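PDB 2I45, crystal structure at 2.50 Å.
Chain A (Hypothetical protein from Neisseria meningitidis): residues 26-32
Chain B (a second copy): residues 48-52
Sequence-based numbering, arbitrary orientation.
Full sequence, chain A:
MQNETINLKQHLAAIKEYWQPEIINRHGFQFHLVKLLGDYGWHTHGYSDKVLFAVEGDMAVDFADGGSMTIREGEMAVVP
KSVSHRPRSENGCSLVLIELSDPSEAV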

ATOM      1  N   ARG A  26      -5.625  10.931  -5.030  1.00 58.76           N
ATOM      2  CA  ARG A  26      -6.224  10.997  -3.716  1.00 59.16           C
ATOM      3  C   ARG A  26      -5.280  11.804  -2.804  1.00 59.00           C
ATOM      4  O   ARG A  26      -4.324  11.291  -2.235  1.00 58.88           O
ATOM      5  CB  ARG A  26      -6.564   9.555  -3.233  1.00 58.79           C
ATOM      6  CG  ARG A  26      -8.008   9.400  -2.757  1.00 60.09           C
ATOM      7  CD  ARG A  26      -8.801   8.281  -3.448  1.00 59.73           C
ATOM      8  NE  ARG A  26      -9.168   8.608  -4.835  1.00 60.29           N
ATOM      9  CZ  ARG A  26     -10.149   8.023  -5.529  1.00 59.44           C
ATOM     10  NH1 ARG A  26     -10.926   7.105  -4.974  1.00 56.98           N
ATOM     11  NH2 ARG A  26     -10.365   8.367  -6.795  1.00 60.88           N
ATOM     12  N   HIS A  27      -5.536  13.099  -2.724  1.00 59.61           N
ATOM     13  CA  HIS A  27      -4.729  14.015  -1.900  1.00 60.69           C
ATOM     14  C   HIS A  27      -3.265  14.097  -2.389  1.00 60.92           C
ATOM     15  O   HIS A  27      -3.046  14.298  -3.587  1.00 61.82           O
ATOM     16  CB  HIS A  27      -4.865  13.676  -0.404  1.00 60.61           C
ATOM     17  CG  HIS A  27      -6.238  13.930   0.150  1.00 61.97           C
ATOM     18  ND1 HIS A  27      -6.629  15.164   0.640  1.00 64.05           N
ATOM     19  CD2 HIS A  27      -7.311  13.114   0.291  1.00 61.94           C
ATOM     20  CE1 HIS A  27      -7.879  15.092   1.065  1.00 63.65           C
ATOM     21  NE2 HIS A  27      -8.315  13.860   0.861  1.00 64.39           N
ATOM     22  N   GLY A  28      -2.278  13.943  -1.503  1.00 61.03           N
ATOM     23  CA  GLY A  28      -0.857  13.945  -1.912  1.00 60.79           C
ATOM     24  C   GLY A  28      -0.446  12.760  -2.771  1.00 60.86           C
ATOM     25  O   GLY A  28       0.527  12.841  -3.525  1.00 61.51           O
ATOM     26  N   PHE A  29      -1.222  11.678  -2.683  1.00 60.23           N
ATOM     27  CA  PHE A  29      -0.888  10.376  -3.276  1.00 59.89           C
ATOM     28  C   PHE A  29      -1.467  10.060  -4.661  1.00 59.82           C
ATOM     29  O   PHE A  29      -2.679  10.204  -4.885  1.00 60.02           O
ATOM     30  CB  PHE A  29      -1.299   9.256  -2.308  1.00 59.34           C
ATOM     31  CG  PHE A  29      -0.622   9.346  -0.981  1.00 59.46           C
ATOM     32  CD1 PHE A  29       0.673   8.883  -0.811  1.00 60.21           C
ATOM     33  CD2 PHE A  29      -1.262   9.930   0.102  1.00 60.56           C
ATOM     34  CE1 PHE A  29       1.314   8.991   0.448  1.00 61.39           C
ATOM     35  CE2 PHE A  29      -0.634  10.033   1.355  1.00 59.67           C
ATOM     36  CZ  PHE A  29       0.654   9.573   1.526  1.00 59.27           C
ATOM     37  N   GLN A  30      -0.574   9.606  -5.560  1.00 59.44           N
ATOM     38  CA  GLN A  30      -0.893   9.028  -6.863  1.00 58.93           C
ATOM     39  C   GLN A  30      -0.837   7.500  -6.728  1.00 58.73           C
ATOM     40  O   GLN A  30       0.192   6.956  -6.311  1.00 58.76           O
ATOM     41  CB  GLN A  30       0.179   9.434  -7.866  1.00 58.53           C
ATOM     42  CG  GLN A  30      -0.366  10.143  -9.114  1.00 59.79           C
ATOM     43  CD  GLN A  30       0.514  10.005 -10.355  1.00 58.44           C
ATOM     44  OE1 GLN A  30       1.308   9.068 -10.478  1.00 59.71           O
ATOM     45  NE2 GLN A  30       0.357  10.932 -11.291  1.00 57.93           N
ATOM     46  N   PHE A  31      -1.906   6.796  -7.090  1.00 58.35           N
ATOM     47  CA  PHE A  31      -1.861   5.316  -7.147  1.00 57.44           C
ATOM     48  C   PHE A  31      -1.819   4.848  -8.592  1.00 57.78           C
ATOM     49  O   PHE A  31      -2.512   5.418  -9.415  1.00 58.02           O
ATOM     50  CB  PHE A  31      -3.081   4.728  -6.481  1.00 56.77           C
ATOM     51  CG  PHE A  31      -3.216   5.083  -5.049  1.00 55.05           C
ATOM     52  CD1 PHE A  31      -2.873   4.172  -4.079  1.00 53.39           C
ATOM     53  CD2 PHE A  31      -3.745   6.331  -4.667  1.00 54.07           C
ATOM     54  CE1 PHE A  31      -3.012   4.494  -2.729  1.00 55.69           C
ATOM     55  CE2 PHE A  31      -3.867   6.703  -3.332  1.00 50.99           C
ATOM     56  CZ  PHE A  31      -3.506   5.795  -2.350  1.00 54.19           C
ATOM     57  N   HIS A  32      -1.003   3.836  -8.909  1.00 58.31           N
ATOM     58  CA  HIS A  32      -1.052   3.167 -10.239  1.00 58.23           C
ATOM     59  C   HIS A  32      -1.399   1.734 -10.061  1.00 57.99           C
ATOM     60  O   HIS A  32      -0.790   1.055  -9.277  1.00 59.42           O
ATOM     61  CB  HIS A  32       0.283   3.189 -10.920  1.00 57.96           C
ATOM     62  CG  HIS A  32       0.764   4.556 -11.227  1.00 60.07           C
ATOM     63  ND1 HIS A  32       0.793   5.061 -12.512  1.00 62.10           N
ATOM     64  CD2 HIS A  32       1.208   5.546 -10.415  1.00 62.13           C
ATOM     65  CE1 HIS A  32       1.242   6.305 -12.476  1.00 62.06           C
ATOM     66  NE2 HIS A  32       1.499   6.624 -11.215  1.00 61.66           N
TER
ATOM     67  N   SER B  48       1.495  14.314   8.337  1.00 49.55           N
ATOM     68  CA  SER B  48       1.675  14.136   6.897  1.00 51.32           C
ATOM     69  C   SER B  48       0.530  13.224   6.442  1.00 50.61           C
ATOM     70  O   SER B  48      -0.208  12.778   7.287  1.00 52.20           O
ATOM     71  CB  SER B  48       3.062  13.543   6.643  1.00 52.14           C
ATOM     72  OG  SER B  48       2.992  12.110   6.869  1.00 54.87           O
ATOM     73  N   ASP B  49       0.320  12.954   5.153  1.00 50.18           N
ATOM     74  CA  ASP B  49      -0.864  12.167   4.787  1.00 50.79           C
ATOM     75  C   ASP B  49      -0.550  10.739   5.023  1.00 50.25           C
ATOM     76  O   ASP B  49       0.614  10.405   5.064  1.00 50.70           O
ATOM     77  CB  ASP B  49      -1.308  12.334   3.349  1.00 50.85           C
ATOM     78  CG  ASP B  49      -1.742  13.735   3.036  1.00 55.27           C
ATOM     79  OD1 ASP B  49      -1.749  14.084   1.828  1.00 60.73           O
ATOM     80  OD2 ASP B  49      -2.031  14.519   3.977  1.00 57.76           O
ATOM     81  N   LYS B  50      -1.572   9.903   5.188  1.00 49.58           N
ATOM     82  CA  LYS B  50      -1.368   8.473   5.458  1.00 50.25           C
ATOM     83  C   LYS B  50      -2.247   7.648   4.535  1.00 48.50           C
ATOM     84  O   LYS B  50      -3.406   8.007   4.275  1.00 47.87           O
ATOM     85  CB  LYS B  50      -1.662   8.136   6.938  1.00 49.67           C
ATOM     86  CG  LYS B  50      -0.741   8.877   8.001  1.00 53.61           C
ATOM     87  CD  LYS B  50      -1.546   9.331   9.341  1.00 55.02           C
ATOM     88  CE  LYS B  50      -1.938  10.925   9.348  1.00 59.45           C
ATOM     89  NZ  LYS B  50      -2.336  11.521  10.671  1.00 53.73           N
ATOM     90  N   VAL B  51      -1.712   6.547   4.009  1.00 47.38           N
ATOM     91  CA  VAL B  51      -2.507   5.707   3.162  1.00 45.37           C
ATOM     92  C   VAL B  51      -2.808   4.609   4.120  1.00 46.13           C
ATOM     93  O   VAL B  51      -1.981   4.369   4.965  1.00 46.84           O
ATOM     94  CB  VAL B  51      -1.720   5.172   1.995  1.00 46.25           C
ATOM     95  CG1 VAL B  51      -2.561   4.122   1.256  1.00 44.35           C
ATOM     96  CG2 VAL B  51      -1.239   6.355   1.036  1.00 43.82           C
ATOM     97  N   LEU B  52      -3.986   3.971   4.026  1.00 45.64           N
ATOM     98  CA  LEU B  52      -4.403   2.953   4.961  1.00 45.08           C
ATOM     99  C   LEU B  52      -4.795   1.773   4.158  1.00 46.46           C
ATOM    100  O   LEU B  52      -5.555   1.892   3.193  1.00 46.10           O
ATOM    101  CB  LEU B  52      -5.653   3.362   5.761  1.00 45.98           C
ATOM    102  CG  LEU B  52      -5.938   4.580   6.699  1.00 44.87           C
ATOM    103  CD1 LEU B  52      -6.562   4.133   8.069  1.00 37.65           C
ATOM    104  CD2 LEU B  52      -4.744   5.440   6.916  1.00 40.51           C
TER

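How does the chain A stretch present itself to its partner? It begins with a tight reversal, a type II' beta turn running from Arg A26 to Phe A29. Two backbone hydrogen bonds close it: Arg A26 N to Phe A29 O at 3.0 Å, and Phe A29 N to Arg A26 O at 3.2 Å. Arg A26 itself stays out of reach of the chain B stretch, and its guanidinium group is engaged elsewhere in the structure. The corner falls to His A27 and Gly A28. His A27, with a positive phi of 63°, takes the first corner position, and its CB lies 3.9 Å from Asp B49 OD1, a slight contact, covering 12 Å² of an exposed residue.

What does the turn offer to Asp B49? It offers a backbone amide. Gly A28 N donates a weak hydrogen bond to Asp B49 OD1, 3.4 Å long with an angle of 146° at the hydrogen. The aspartate suits this place because its short side chain, in the m rotamer, carries a carboxylate oxygen up to the turn, while OD2 is hydrogen-bonded elsewhere in the structure. Glycine suits the other side for a steric reason: an ideal CB on Gly A28 would point toward the chain B stretch and sit only 3.1 Å from Asp B49 OD1, a tight fit. Gly A28 CA and Asp B49 CA are 6.9 Å apart.

What does Phe A29 contribute? Buried and directed toward the chain B stretch, it has the largest covered area of any residue here, 74 Å² of the 259 Å² buried between the stretches, though Val B51 and Asp B49 are covered almost as much. Its m rotamer lays the ring over Val B51, whose CG2 stands 3.4 Å from the centroid of the Phe A29 ring and just 2° off the ring normal. This is a CH-pi contact of nearly ideal aim, with a methyl group centred on the aromatic face. Asp B49 approaches the same ring differently, at its edge, where Asp B49 CB comes to 3.1 Å from Phe A29 CE2, a tight approach for two carbons. The aspartate thus meets the ring through its aliphatic carbon and the turn through its carboxylate.

How far does the contact continue along the strand? Gln A30 is out of reach of the chain B stretch, but the next residue, Phe A31, again points toward it, following the alternation of an extended strand. Its ring meets Val B51 at the edge, with Phe A31 CE1 4.0 Å from Val B51 CG1. The branched valine touches both phenylalanines: CG2 lies over the face of Phe A29 and also comes near Phe A31, while CG1 makes the closest approach to Phe A31. All three side chains are buried, as befits apolar groups packed against one another. Beyond them the contact ends, for His A32 lies out of reach of the chain B stretch.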